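Local coordinates for protein probable endonuclease 4 (PDB 4HNO) that probably cleaves the DNA backbone at apurinic and apyrimidinic sites during base excision repair, leaving a 3'-hydroxyl and a 5'-terminal sugar phosphate, with the help of three bound metal ions, at residues A[25-30]-A[270-275]; A[234-239]-A[262-267]. One frame throughout, in Å; residues are numbered along the deposited sequence.

Contact 1: A[25-30]-A[270-275]; sequences VNIGGN and EHAEDI
Ile-27, next to Gly-28 where the chain leaves helix 20-26, carries this contact, reaching onto one face of the last helix, 268-284, where it meets His-271, Ala-272 and Ile-275. Its CB sits 3.8 Å from Ala-272 CB, and this is where the two backbones come nearest, CA to CA 4.4 Å. With chi1 at 69°, CG1 stands between the backbone N and the carbonyl carbon. Beyond it, CD1 has Ile-275 CD1 at 3.9 Å and His-271 CB at 4.1 Å. The two isoleucines cross at about a right angle, whereas Ile-27 and His-271 lie side by side and point the same way; the imidazole continues away, and its NE2 probably bonds Thr-264 O. Ile-275 turns its two branches to different atoms of the turn: CD1 lies 3.5 Å from Ile-27 O, and CG2 comes 3.8 Å from Gly-28 O. The turn is a Schellman motif, in which Gly-28 takes a positive phi of 90° that suits glycine. Strand 7-10 packs against the same side chains, Ala-9 touching both Ile-27 and His-271.

No direct hydrogen bond joins the segments. Instead one water donates to both Ile-27 O, at 2.7 Å, and Ala-272 O, so two carbonyls that cannot bond each other are bridged across a joint, made mostly of aliphatic side chains, between the barrel's first and last helices.

Contact 2: A[234-239]-A[262-267]; sequences ERIGSG and LETPGG. With MN (manganese (II) ion), chain E.
This is a loop-to-loop contact, mainly apolar, between the turn that follows strand 233-234 and the loop that leads from barrel strand 260-262 into helix 268-284, beside the metal centre of a TIM-barrel nuclease. Its inner end is a meeting of Ile-236 and Leu-262, whose side chains cross at about a right angle: Leu-262 CD2 lies 3.5 Å from Ile-236 CG1 and also touches CD1. Ile-236 CD1 goes on to Thr-264 CG2, again crosswise. That methyl, anti to the carbonyl carbon and beside the backbone N, also presses on the backbone, 3.2 Å from Glu-234 O. A chi1 of 52° sets the hydroxyl OG1 between the backbone N and the carbonyl carbon, and OG1 is bonded to Asp-274 OD2.

Farther out, the ring of Pro-265 leans on the Glu-234 to Arg-235 peptide, its CD 3.6 Å from Arg-235 N, while the Arg-235 side chain crosses the ring obliquely, its CG 4.1 Å from Pro-265 CD. The same peptide N-H is held by Glu-234 itself, whose OE2 accepts from Arg-235 N at 2.7 Å through its anti lone pair, with an N-H...O angle of 152°. A type II turn from Arg-235 to Ser-238 then sends the chain away, with Gly-237 at its third position.

Glu-263 faces the other way: its CB points away from the turn, and OE1 binds the manganese at 2.1 Å, with Glu-147, Asp-181 and His-218 completing the protein ligands. Pro-265 O is buried here without a partner. Since no hydrogen bond crosses between the loops, methyl groups and a proline ring make the fit, and Arg-235 NH2 pairs outside it with Glu-273 and Asp-274. Asp-274 OD2 also bonds Ile-236 N, so the two loops share one acceptor on helix 268-284.

In the fold
From the N terminus, the chain passes through strand 7-10 and helix 20-26, and segment 25-30 then waits some 240 residues for its partner on helix 268-284. Contact 1 therefore closes almost the whole barrel, bringing its start and end together. Contact 2 closes a much shorter loop, which spans helices 242-250 and 253-256 and lies wholly within the larger one. Their centres are about 12 Å apart, and helix 268-284 joins them directly, since polar side chains from its first turns bind both loops of contact 2. The final helix thus connects barrel closure to the loop bearing Glu-263.

Contact 1: A[25-30]-A[270-275]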
loop_
_atom_site.group_PDB
_atom_site.type_symbol
_atom_site.label_atom_id
_atom_site.label_comp_id
_atom_site.label_asym_id
_atom_site.label_seq_id
_atom_site.Cartn_x
_atom_site.Cartn_y
_atom_site.Cartn_z
ATOM N N VAL A 25 13.858 1.674 12.514
ATOM C CA VAL A 25 15.293 1.889 12.475
ATOM C C VAL A 25 16.029 0.574 12.767
ATOM O O VAL A 25 17.040 0.248 12.132
ATOM C CB VAL A 25 15.687 2.986 13.486
ATOM C CG1 VAL A 25 17.189 3.047 13.701
ATOM C CG2 VAL A 25 15.156 4.321 13.020
ATOM N N ASN A 26 15.512 -0.197 13.721
ATOM C CA ASN A 26 16.160 -1.446 14.128
ATOM C C ASN A 26 16.186 -2.513 13.052
ATOM O O ASN A 26 17.058 -3.368 13.080
ATOM C CB ASN A 26 15.521 -2.023 15.396
ATOM C CG ASN A 26 15.906 -1.256 16.645
ATOM O OD1 ASN A 26 16.840 -0.451 16.633
ATOM N ND2 ASN A 26 15.197 -1.514 17.740
ATOM N N ILE A 27 15.242 -2.481 12.120
ATOM C CA ILE A 27 15.297 -3.423 10.998
ATOM C C ILE A 27 16.053 -2.869 9.798
ATOM O O ILE A 27 16.146 -3.549 8.780
ATOM C CB ILE A 27 13.908 -3.948 10.555
ATOM C CG1 ILE A 27 13.039 -2.868 9.904
ATOM C CG2 ILE A 27 13.214 -4.632 11.720
ATOM C CD1 ILE A 27 11.802 -3.436 9.205
ATOM N N GLY A 28 16.601 -1.657 9.913
ATOM C CA GLY A 28 17.345 -1.051 8.824
ATOM C C GLY A 28 16.498 -0.229 7.875
ATOM O O GLY A 28 16.918 0.055 6.756
ATOM N N GLY A 29 15.306 0.163 8.323
ATOM C CA GLY A 29 14.395 0.914 7.480
ATOM C C GLY A 29 14.367 2.399 7.779
ATOM O O GLY A 29 14.859 2.859 8.816
ATOM N N ASN A 30 13.731 3.135 6.865
ATOM C CA ASN A 30 13.506 4.571 7.010
ATOM C C ASN A 30 12.092 4.940 6.563
ATOM O O ASN A 30 11.800 6.117 6.371
ATOM C CB ASN A 30 14.566 5.374 6.238
ATOM C CG ASN A 30 14.552 5.071 4.757
ATOM O OD1 ASN A 30 13.600 4.511 4.232
ATOM N ND2 ASN A 30 15.618 5.432 4.083
ATOM N N GLU A 270 12.377 -11.207 10.039
ATOM C CA GLU A 270 12.386 -11.612 8.639
ATOM C C GLU A 270 12.455 -10.385 7.741
ATOM O O GLU A 270 13.101 -10.396 6.689
ATOM C CB GLU A 270 11.145 -12.440 8.309
ATOM C CG GLU A 270 11.175 -13.863 8.866
ATOM C CD GLU A 270 10.991 -13.912 10.371
ATOM O OE1 GLU A 270 11.463 -14.886 10.995
ATOM O OE2 GLU A 270 10.365 -12.989 10.932
ATOM N N HIS A 271 11.775 -9.320 8.145
ATOM C CA HIS A 271 11.808 -8.103 7.363
ATOM C C HIS A 271 13.187 -7.462 7.380
ATOM O O HIS A 271 13.619 -6.943 6.358
ATOM C CB HIS A 271 10.692 -7.152 7.786
ATOM C CG HIS A 271 9.345 -7.688 7.446
ATOM N ND1 HIS A 271 8.208 -7.413 8.174
ATOM C CD2 HIS A 271 8.959 -8.530 6.460
ATOM C CE1 HIS A 271 7.180 -8.047 7.640
ATOM N NE2 HIS A 271 7.611 -8.738 6.603
ATOM N N ALA A 272 13.893 -7.527 8.507
ATOM C CA ALA A 272 15.264 -7.062 8.542
ATOM C C ALA A 272 16.117 -7.858 7.538
ATOM O O ALA A 272 16.965 -7.286 6.839
ATOM C CB ALA A 272 15.832 -7.194 9.965
ATOM N N GLU A 273 15.899 -9.164 7.478
ATOM C CA GLU A 273 16.625 -9.987 6.530
ATOM C C GLU A 273 16.284 -9.594 5.095
ATOM O O GLU A 273 17.170 -9.572 4.235
ATOM C CB GLU A 273 16.325 -11.469 6.767
ATOM C CG GLU A 273 16.952 -12.040 8.022
ATOM C CD GLU A 273 16.533 -13.479 8.281
ATOM O OE1 GLU A 273 15.761 -14.045 7.474
ATOM O OE2 GLU A 273 16.980 -14.047 9.299
ATOM N N ASP A 274 15.011 -9.310 4.830
ATOM C CA ASP A 274 14.608 -8.924 3.488
ATOM C C ASP A 274 15.226 -7.585 3.090
ATOM O O ASP A 274 15.594 -7.407 1.930
ATOM C CB ASP A 274 13.079 -8.914 3.328
ATOM C CG ASP A 274 12.493 -10.330 3.059
ATOM O OD1 ASP A 274 13.210 -11.323 3.360
ATOM O OD2 ASP A 274 11.323 -10.433 2.580
ATOM N N ILE A 275 15.344 -6.639 4.029
ATOM C CA ILE A 275 15.975 -5.374 3.713
ATOM C C ILE A 275 17.444 -5.618 3.365
ATOM O O ILE A 275 17.956 -5.076 2.388
ATOM C CB ILE A 275 15.819 -4.361 4.874
ATOM C CG1 ILE A 275 14.346 -3.943 4.969
ATOM C CG2 ILE A 275 16.701 -3.152 4.655
ATOM C CD1 ILE A 275 14.049 -2.965 6.094
HETATM O O HOH W 1 18.239 -4.947 7.689
#

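Contact 2: A[234-239]-A[262-267]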
loop_
_atom_site.group_PDB
_atom_site.type_symbol
_atom_site.label_atom_id
_atom_site.label_comp_id
_atom_site.label_asym_id
_atom_site.label_seq_id
_atom_site.Cartn_x
_atom_site.Cartn_y
_atom_site.Cartn_z
ATOM N N GLU A 234 5.757 -13.667 -1.013
ATOM C CA GLU A 234 6.951 -14.434 -0.707
ATOM C C GLU A 234 8.078 -13.459 -0.351
ATOM O O GLU A 234 8.108 -12.305 -0.789
ATOM C CB GLU A 234 7.320 -15.335 -1.907
ATOM C CG GLU A 234 8.562 -16.216 -1.740
ATOM C CD GLU A 234 8.460 -17.144 -0.554
ATOM O OE1 GLU A 234 8.206 -18.340 -0.782
ATOM O OE2 GLU A 234 8.633 -16.677 0.602
ATOM N N ARG A 235 9.005 -13.974 0.449
ATOM C CA ARG A 235 10.213 -13.263 0.833
ATOM C C ARG A 235 11.018 -12.836 -0.387
ATOM O O ARG A 235 11.087 -13.552 -1.382
ATOM C CB ARG A 235 11.061 -14.170 1.732
ATOM C CG ARG A 235 10.242 -14.621 2.942
ATOM C CD ARG A 235 11.017 -15.084 4.113
ATOM N NE ARG A 235 11.985 -14.094 4.529
ATOM C CZ ARG A 235 12.938 -14.366 5.396
ATOM N NH1 ARG A 235 13.015 -15.575 5.938
ATOM N NH2 ARG A 235 13.809 -13.440 5.712
ATOM N N ILE A 236 11.641 -11.668 -0.300
ATOM C CA ILE A 236 12.375 -11.114 -1.432
ATOM C C ILE A 236 13.453 -12.081 -1.880
ATOM O O ILE A 236 14.326 -12.479 -1.097
ATOM C CB ILE A 236 13.033 -9.768 -1.058
ATOM C CG1 ILE A 236 11.985 -8.739 -0.587
ATOM C CG2 ILE A 236 13.852 -9.237 -2.230
ATOM C CD1 ILE A 236 10.899 -8.483 -1.568
ATOM N N GLY A 237 13.402 -12.447 -3.157
ATOM C CA GLY A 237 14.396 -13.333 -3.734
ATOM C C GLY A 237 14.046 -14.804 -3.659
ATOM O O GLY A 237 14.728 -15.621 -4.258
ATOM N N SER A 238 12.987 -15.144 -2.936
ATOM C CA SER A 238 12.611 -16.534 -2.754
ATOM C C SER A 238 11.465 -16.978 -3.638
ATOM O O SER A 238 11.069 -18.138 -3.576
ATOM C CB SER A 238 12.274 -16.809 -1.299
ATOM O OG SER A 238 13.450 -16.720 -0.532
ATOM N N GLY A 239 10.939 -16.074 -4.457
ATOM C CA GLY A 239 9.789 -16.398 -5.281
ATOM C C GLY A 239 10.046 -16.236 -6.758
ATOM O O GLY A 239 11.181 -16.240 -7.236
ATOM N N LEU A 262 7.903 -3.635 2.511
ATOM C CA LEU A 262 7.772 -5.086 2.523
ATOM C C LEU A 262 6.486 -5.520 3.209
ATOM O O LEU A 262 6.201 -5.091 4.329
ATOM C CB LEU A 262 8.941 -5.688 3.290
ATOM C CG LEU A 262 10.331 -5.428 2.739
ATOM C CD1 LEU A 262 11.350 -5.658 3.831
ATOM C CD2 LEU A 262 10.601 -6.309 1.551
ATOM N N GLU A 263 5.751 -6.419 2.553
ATOM C CA GLU A 263 4.620 -7.126 3.169
ATOM C C GLU A 263 4.862 -8.624 3.031
ATOM O O GLU A 263 3.956 -9.424 2.819
ATOM C CB GLU A 263 3.286 -6.748 2.556
ATOM C CG GLU A 263 3.008 -5.267 2.478
ATOM C CD GLU A 263 1.712 -5.004 1.771
ATOM O OE1 GLU A 263 1.607 -5.467 0.595
ATOM O OE2 GLU A 263 0.805 -4.378 2.351
ATOM N N THR A 264 6.119 -9.004 3.151
ATOM C CA THR A 264 6.535 -10.370 2.915
ATOM C C THR A 264 6.274 -11.186 4.190
ATOM O O THR A 264 6.057 -10.623 5.268
ATOM C CB THR A 264 7.999 -10.401 2.519
ATOM O OG1 THR A 264 8.724 -9.677 3.508
ATOM C CG2 THR A 264 8.233 -9.760 1.169
ATOM N N PRO A 265 6.245 -12.515 4.069
ATOM C CA PRO A 265 5.944 -13.339 5.241
ATOM C C PRO A 265 6.909 -13.091 6.388
ATOM O O PRO A 265 8.105 -12.851 6.196
ATOM C CB PRO A 265 6.116 -14.762 4.716
ATOM C CG PRO A 265 5.804 -14.655 3.262
ATOM C CD PRO A 265 6.333 -13.317 2.836
ATOM N N GLY A 266 6.379 -13.155 7.603
ATOM C CA GLY A 266 7.203 -13.026 8.791
ATOM C C GLY A 266 6.976 -11.733 9.548
ATOM O O GLY A 266 6.032 -10.987 9.274
ATOM N N GLY A 267 7.845 -11.481 10.518
ATOM C CA GLY A 267 7.769 -10.284 11.331
ATOM C C GLY A 267 9.008 -9.422 11.185
ATOM O O GLY A 267 9.709 -9.485 10.176
HETATM MN MN MN E . 0.064 -4.843 -0.705
HETATM O O HOH W 2 -1.320 -5.214 0.618
#